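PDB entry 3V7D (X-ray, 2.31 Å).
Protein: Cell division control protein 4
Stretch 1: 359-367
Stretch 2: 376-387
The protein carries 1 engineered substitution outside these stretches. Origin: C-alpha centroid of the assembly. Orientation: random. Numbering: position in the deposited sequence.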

ATOM      1  N   ARG B 359      13.129  -0.586   3.038  1.00 26.85           N
ATOM      2  CA  ARG B 359      11.935  -0.572   2.201  1.00 32.19           C
ATOM      3  C   ARG B 359      10.948   0.442   2.758  1.00 36.61           C
ATOM      4  O   ARG B 359      10.896   0.668   3.966  1.00 33.83           O
ATOM      5  CB  ARG B 359      11.282  -1.953   2.145  1.00 35.67           C
ATOM      6  CG  ARG B 359      12.105  -3.011   1.437  1.00 40.20           C
ATOM      7  CD  ARG B 359      11.798  -3.071  -0.031  1.00 47.23           C
ATOM      8  NE  ARG B 359      12.535  -4.146  -0.686  1.00 51.71           N
ATOM      9  CZ  ARG B 359      12.641  -4.272  -2.003  1.00 50.92           C
ATOM     10  NH1 ARG B 359      12.053  -3.385  -2.798  1.00 48.12           N
ATOM     11  NH2 ARG B 359      13.334  -5.275  -2.523  1.00 48.74           N
ATOM     12  N   LEU B 360      10.174   1.055   1.872  1.00 37.75           N
ATOM     13  CA  LEU B 360       9.164   2.015   2.283  1.00 34.67           C
ATOM     14  C   LEU B 360       7.814   1.622   1.706  1.00 36.47           C
ATOM     15  O   LEU B 360       7.645   1.571   0.489  1.00 38.10           O
ATOM     16  CB  LEU B 360       9.547   3.422   1.823  1.00 36.13           C
ATOM     17  CG  LEU B 360       8.650   4.587   2.248  1.00 40.12           C
ATOM     18  CD1 LEU B 360       8.560   4.682   3.767  1.00 38.19           C
ATOM     19  CD2 LEU B 360       9.158   5.899   1.651  1.00 39.50           C
ATOM     20  N   SER B 361       6.866   1.307   2.583  1.00 34.67           N
ATOM     21  CA  SER B 361       5.481   1.120   2.170  1.00 35.34           C
ATOM     22  C   SER B 361       4.726   2.383   2.546  1.00 35.10           C
ATOM     23  O   SER B 361       5.308   3.298   3.126  1.00 37.58           O
ATOM     24  CB  SER B 361       4.855  -0.091   2.860  1.00 33.45           C
ATOM     25  OG  SER B 361       4.598   0.177   4.228  1.00 37.28           O
ATOM     26  N   ASP B 362       3.440   2.437   2.223  1.00 32.84           N
ATOM     27  CA  ASP B 362       2.632   3.618   2.514  1.00 35.31           C
ATOM     28  C   ASP B 362       2.687   4.037   3.984  1.00 35.62           C
ATOM     29  O   ASP B 362       2.703   5.227   4.286  1.00 39.69           O
ATOM     30  CB  ASP B 362       1.172   3.408   2.086  1.00 44.46           C
ATOM     31  CG  ASP B 362       0.985   3.475   0.583  1.00 59.74           C
ATOM     32  OD1 ASP B 362       1.725   4.237  -0.077  1.00 63.02           O
ATOM     33  OD2 ASP B 362       0.094   2.767   0.061  1.00 66.33           O
ATOM     34  N   LYS B 363       2.730   3.070   4.899  1.00 36.67           N
ATOM     35  CA  LYS B 363       2.713   3.405   6.321  1.00 43.44           C
ATOM     36  C   LYS B 363       3.973   3.015   7.105  1.00 37.36           C
ATOM     37  O   LYS B 363       4.182   3.496   8.219  1.00 38.45           O
ATOM     38  CB  LYS B 363       1.458   2.840   6.999  1.00 49.10           C
ATOM     39  CG  LYS B 363       1.442   1.344   7.151  1.00 52.81           C
ATOM     40  CD  LYS B 363       0.081   0.850   7.646  1.00 62.26           C
ATOM     41  CE  LYS B 363      -0.186   1.254   9.092  1.00 64.81           C
ATOM     42  NZ  LYS B 363      -1.376   0.563   9.665  1.00 64.29           N
ATOM     43  N   PHE B 364       4.817   2.165   6.529  1.00 32.43           N
ATOM     44  CA  PHE B 364       6.001   1.689   7.246  1.00 33.56           C
ATOM     45  C   PHE B 364       7.313   1.974   6.519  1.00 33.45           C
ATOM     46  O   PHE B 364       7.445   1.685   5.330  1.00 37.10           O
ATOM     47  CB  PHE B 364       5.928   0.174   7.476  1.00 26.25           C
ATOM     48  CG  PHE B 364       4.752  -0.276   8.284  1.00 25.06           C
ATOM     49  CD1 PHE B 364       4.520   0.239   9.548  1.00 25.82           C
ATOM     50  CD2 PHE B 364       3.903  -1.257   7.795  1.00 25.40           C
ATOM     51  CE1 PHE B 364       3.441  -0.198  10.304  1.00 25.48           C
ATOM     52  CE2 PHE B 364       2.825  -1.700   8.539  1.00 26.38           C
ATOM     53  CZ  PHE B 364       2.592  -1.167   9.799  1.00 25.89           C
ATOM     54  N   LEU B 365       8.284   2.532   7.234  1.00 36.48           N
ATOM     55  CA  LEU B 365       9.679   2.419   6.814  1.00 33.33           C
ATOM     56  C   LEU B 365      10.191   1.152   7.470  1.00 31.49           C
ATOM     57  O   LEU B 365      10.020   0.964   8.676  1.00 31.62           O
ATOM     58  CB  LEU B 365      10.511   3.617   7.278  1.00 31.02           C
ATOM     59  CG  LEU B 365      12.027   3.490   7.059  1.00 30.19           C
ATOM     60  CD1 LEU B 365      12.381   3.445   5.574  1.00 28.02           C
ATOM     61  CD2 LEU B 365      12.793   4.613   7.758  1.00 30.27           C
ATOM     62  N   VAL B 366      10.791   0.264   6.687  1.00 32.12           N
ATOM     63  CA  VAL B 366      11.281  -0.997   7.241  1.00 27.67           C
ATOM     64  C   VAL B 366      12.773  -1.171   6.995  1.00 28.10           C
ATOM     65  O   VAL B 366      13.265  -0.922   5.894  1.00 32.09           O
ATOM     66  CB  VAL B 366      10.513  -2.210   6.678  1.00 29.68           C
ATOM     67  CG1 VAL B 366      10.879  -3.478   7.448  1.00 27.33           C
ATOM     68  CG2 VAL B 366       9.013  -1.966   6.744  1.00 25.80           C
ATOM     69  N   SER B 367      13.489  -1.603   8.028  1.00 26.44           N
ATOM     70  CA  SER B 367      14.934  -1.767   7.945  1.00 29.62           C
ATOM     71  C   SER B 367      15.367  -3.124   8.489  1.00 31.26           C
ATOM     72  O   SER B 367      14.759  -3.664   9.422  1.00 30.41           O
ATOM     73  CB  SER B 367      15.637  -0.657   8.720  1.00 28.31           C
ATOM     74  OG  SER B 367      15.248  -0.688  10.087  1.00 33.85           O
TER
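Stretch 2 (376-387) GWDANDYSRKFS

Stretch 2 forms two strands joined by a turn. The first, 376-378, runs antiparallel beside strand 364-367 of stretch 1, with 152° between their directions and a closest axial approach of 4.5 Å. The chain then turns through 379-383 and returns as strand 384-387. That second strand lies farther out, 8.7 Å from the axis of 364-367 and at 39° to it, so strand 376-378 is the one that pairs directly with stretch 1.

The register is set by Leu365 and Trp377, a hydrogen-bonded pair with CA atoms 5.0 Å apart. Leu365 N donates to Trp377 O at 2.7 Å, and Trp377 N donates to Leu365 O at 2.7 Å. Both amides and both carbonyls of the pair are thus satisfied across the strands. Phe364 with Asp378 and Val366 with Gly376 are the non-hydrogen-bonded pairs on either side. Val366 N instead donates to Arg359 O at 2.8 Å, and Gly376 N donates to Phe386 O at 2.8 Å, so each strand also pairs with a second strand of its own stretch.

Past the ladder, Ala379 N donates to Lys363 O at 2.8 Å. The same carbonyl accepts from a water, 2.9 Å from Lys363 O, which also donates to Asp378 OD1 at 2.5 Å. The other oxygen, Asp378 OD2, serves the turn within stretch 2: it accepts from Asn380 N at 2.9 Å and Asp381 N at 3.0 Å. In stretch 1, Ser361 OG accepts from Phe364 N at 3.0 Å.

One direct side-chain hydrogen bond joins the stretches. Trp377 NE1 donates to Ser367 OG at 3.1 Å, nearly straight at 173°, with the hydroxyl at the edge of the indole.

Leu365 and Trp377 point to the same face of the sheet, with Leu365 CG 4.3 Å from Trp377 CD1. Leu365 CD2 also reaches Tyr382 CE1 at 4.0 Å. Val366 lies on the other face, where its CG2 is 3.8 Å from Phe386 CZ. The Phe386 ring presents its edge to the face of Phe364, centroids 5.1 Å apart and planes at 78°. Gly376 leaves room for this ring: a CB there would lie 2.3 Å from Phe386 CE2. Ala379 points toward stretch 1, and its CB sits 3.8 Å from Leu360 CD1. Together the two stretches bury 549 Å².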

ATOM      1  N   GLY B 376      10.358  -2.032  12.097  1.00 30.82           N
ATOM      2  CA  GLY B 376       9.339  -1.256  11.420  1.00 28.51           C
ATOM      3  C   GLY B 376       9.134   0.098  12.075  1.00 32.75           C
ATOM      4  O   GLY B 376       8.892   0.193  13.280  1.00 29.56           O
ATOM      5  N   TRP B 377       9.239   1.152  11.276  1.00 30.95           N
ATOM      6  CA  TRP B 377       9.030   2.504  11.767  1.00 28.44           C
ATOM      7  C   TRP B 377       7.883   3.141  11.003  1.00 34.35           C
ATOM      8  O   TRP B 377       7.692   2.873   9.816  1.00 33.97           O
ATOM      9  CB  TRP B 377      10.282   3.350  11.568  1.00 32.44           C
ATOM     10  CG  TRP B 377      11.575   2.635  11.821  1.00 37.13           C
ATOM     11  CD1 TRP B 377      12.236   1.807  10.959  1.00 31.96           C
ATOM     12  CD2 TRP B 377      12.384   2.711  13.001  1.00 32.82           C
ATOM     13  NE1 TRP B 377      13.398   1.356  11.532  1.00 32.84           N
ATOM     14  CE2 TRP B 377      13.514   1.899  12.785  1.00 35.73           C
ATOM     15  CE3 TRP B 377      12.263   3.389  14.216  1.00 32.48           C
ATOM     16  CZ2 TRP B 377      14.513   1.739  13.743  1.00 34.92           C
ATOM     17  CZ3 TRP B 377      13.260   3.233  15.164  1.00 33.75           C
ATOM     18  CH2 TRP B 377      14.366   2.412  14.925  1.00 36.87           C
ATOM     19  N   ASP B 378       7.121   3.987  11.685  1.00 34.41           N
ATOM     20  CA  ASP B 378       6.044   4.715  11.035  1.00 31.84           C
ATOM     21  C   ASP B 378       6.631   5.548   9.903  1.00 34.92           C
ATOM     22  O   ASP B 378       7.628   6.239  10.089  1.00 33.86           O
ATOM     23  CB  ASP B 378       5.329   5.612  12.042  1.00 32.30           C
ATOM     24  CG  ASP B 378       4.124   6.294  11.450  1.00 36.96           C
ATOM     25  OD1 ASP B 378       3.027   5.702  11.512  1.00 36.81           O
ATOM     26  OD2 ASP B 378       4.277   7.409  10.907  1.00 37.42           O
ATOM     27  N   ALA B 379       6.026   5.473   8.725  1.00 37.17           N
ATOM     28  CA  ALA B 379       6.606   6.120   7.550  1.00 35.56           C
ATOM     29  C   ALA B 379       6.597   7.643   7.646  1.00 41.53           C
ATOM     30  O   ALA B 379       7.273   8.315   6.875  1.00 40.55           O
ATOM     31  CB  ALA B 379       5.902   5.665   6.276  1.00 30.78           C
ATOM     32  N   ASN B 380       5.832   8.185   8.586  1.00 46.26           N
ATOM     33  CA  ASN B 380       5.721   9.635   8.698  1.00 45.49           C
ATOM     34  C   ASN B 380       6.467  10.230   9.893  1.00 40.60           C
ATOM     35  O   ASN B 380       7.196  11.210   9.733  1.00 42.08           O
ATOM     36  CB  ASN B 380       4.257  10.079   8.703  1.00 50.82           C
ATOM     37  CG  ASN B 380       4.106  11.581   8.528  1.00 64.26           C
ATOM     38  OD1 ASN B 380       4.908  12.224   7.848  1.00 62.09           O
ATOM     39  ND2 ASN B 380       3.078  12.149   9.148  1.00 74.83           N
ATOM     40  N   ASP B 381       6.293   9.646  11.079  1.00 35.85           N
ATOM     41  CA  ASP B 381       6.961  10.163  12.279  1.00 36.80           C
ATOM     42  C   ASP B 381       8.020   9.224  12.874  1.00 35.89           C
ATOM     43  O   ASP B 381       8.645   9.548  13.882  1.00 37.85           O
ATOM     44  CB  ASP B 381       5.946  10.603  13.349  1.00 36.68           C
ATOM     45  CG  ASP B 381       5.067   9.460  13.851  1.00 46.22           C
ATOM     46  OD1 ASP B 381       5.515   8.294  13.877  1.00 45.37           O
ATOM     47  OD2 ASP B 381       3.912   9.737  14.237  1.00 55.44           O
ATOM     48  N   TYR B 382       8.199   8.062  12.254  1.00 34.90           N
ATOM     49  CA  TYR B 382       9.265   7.120  12.614  1.00 30.54           C
ATOM     50  C   TYR B 382       9.202   6.581  14.041  1.00 38.15           C
ATOM     51  O   TYR B 382      10.214   6.132  14.587  1.00 40.82           O
ATOM     52  CB  TYR B 382      10.643   7.709  12.294  1.00 30.84           C
ATOM     53  CG  TYR B 382      10.681   8.301  10.910  1.00 32.36           C
ATOM     54  CD1 TYR B 382      10.757   7.485   9.786  1.00 32.53           C
ATOM     55  CD2 TYR B 382      10.599   9.673  10.720  1.00 33.48           C
ATOM     56  CE1 TYR B 382      10.772   8.027   8.512  1.00 33.42           C
ATOM     57  CE2 TYR B 382      10.610  10.220   9.454  1.00 32.94           C
ATOM     58  CZ  TYR B 382      10.696   9.395   8.355  1.00 33.72           C
ATOM     59  OH  TYR B 382      10.704   9.946   7.096  1.00 38.69           O
ATOM     60  N   SER B 383       8.012   6.613  14.634  1.00 33.01           N
ATOM     61  CA  SER B 383       7.782   5.912  15.886  1.00 34.72           C
ATOM     62  C   SER B 383       7.869   4.412  15.615  1.00 33.69           C
ATOM     63  O   SER B 383       7.659   3.962  14.487  1.00 35.87           O
ATOM     64  CB  SER B 383       6.418   6.277  16.486  1.00 36.41           C
ATOM     65  OG  SER B 383       5.349   5.804  15.680  1.00 37.27           O
ATOM     66  N   ARG B 384       8.182   3.645  16.651  1.00 31.25           N
ATOM     67  CA  ARG B 384       8.404   2.211  16.506  1.00 35.37           C
ATOM     68  C   ARG B 384       7.096   1.446  16.335  1.00 40.17           C
ATOM     69  O   ARG B 384       6.211   1.517  17.187  1.00 42.99           O
ATOM     70  CB  ARG B 384       9.181   1.684  17.714  1.00 35.19           C
ATOM     71  CG  ARG B 384      10.600   2.228  17.796  1.00 40.23           C
ATOM     72  CD  ARG B 384      11.314   1.788  19.072  1.00 46.60           C
ATOM     73  NE  ARG B 384      12.667   2.337  19.140  1.00 54.71           N
ATOM     74  CZ  ARG B 384      13.763   1.677  18.776  1.00 57.76           C
ATOM     75  NH1 ARG B 384      13.671   0.432  18.325  1.00 62.26           N
ATOM     76  NH2 ARG B 384      14.954   2.258  18.868  1.00 48.38           N
ATOM     77  N   LYS B 385       6.972   0.713  15.232  1.00 36.84           N
ATOM     78  CA  LYS B 385       5.731  -0.007  14.950  1.00 36.96           C
ATOM     79  C   LYS B 385       5.879  -1.506  15.154  1.00 36.21           C
ATOM     80  O   LYS B 385       4.984  -2.149  15.691  1.00 37.55           O
ATOM     81  CB  LYS B 385       5.240   0.283  13.532  1.00 38.48           C
ATOM     82  CG  LYS B 385       5.137   1.760  13.217  1.00 42.36           C
ATOM     83  CD  LYS B 385       4.260   2.479  14.224  1.00 42.59           C
ATOM     84  CE  LYS B 385       2.809   2.079  14.079  1.00 47.72           C
ATOM     85  NZ  LYS B 385       1.921   3.041  14.797  1.00 52.73           N
ATOM     86  N   PHE B 386       7.001  -2.065  14.712  1.00 37.46           N
ATOM     87  CA  PHE B 386       7.263  -3.482  14.933  1.00 31.83           C
ATOM     88  C   PHE B 386       8.746  -3.833  14.992  1.00 32.57           C
ATOM     89  O   PHE B 386       9.601  -3.069  14.550  1.00 32.39           O
ATOM     90  CB  PHE B 386       6.514  -4.374  13.926  1.00 29.08           C
ATOM     91  CG  PHE B 386       6.833  -4.095  12.472  1.00 33.95           C
ATOM     92  CD1 PHE B 386       7.974  -4.617  11.881  1.00 32.02           C
ATOM     93  CD2 PHE B 386       5.962  -3.355  11.688  1.00 30.79           C
ATOM     94  CE1 PHE B 386       8.255  -4.382  10.544  1.00 25.97           C
ATOM     95  CE2 PHE B 386       6.235  -3.117  10.355  1.00 32.57           C
ATOM     96  CZ  PHE B 386       7.386  -3.631   9.781  1.00 29.46           C
ATOM     97  N   SER B 387       9.033  -5.001  15.550  1.00 37.31           N
ATOM     98  CA  SER B 387      10.399  -5.458  15.732  1.00 37.54           C
ATOM     99  C   SER B 387      10.443  -6.972  15.582  1.00 36.90           C
ATOM    100  O   SER B 387       9.677  -7.690  16.233  1.00 38.23           O
ATOM    101  CB  SER B 387      10.904  -5.052  17.118  1.00 36.24           C
ATOM    102  OG  SER B 387      12.201  -5.569  17.356  1.00 43.07           O
TER
HETATM  103  O   HOH W   1       2.664   3.357  10.638  1.00 36.59           O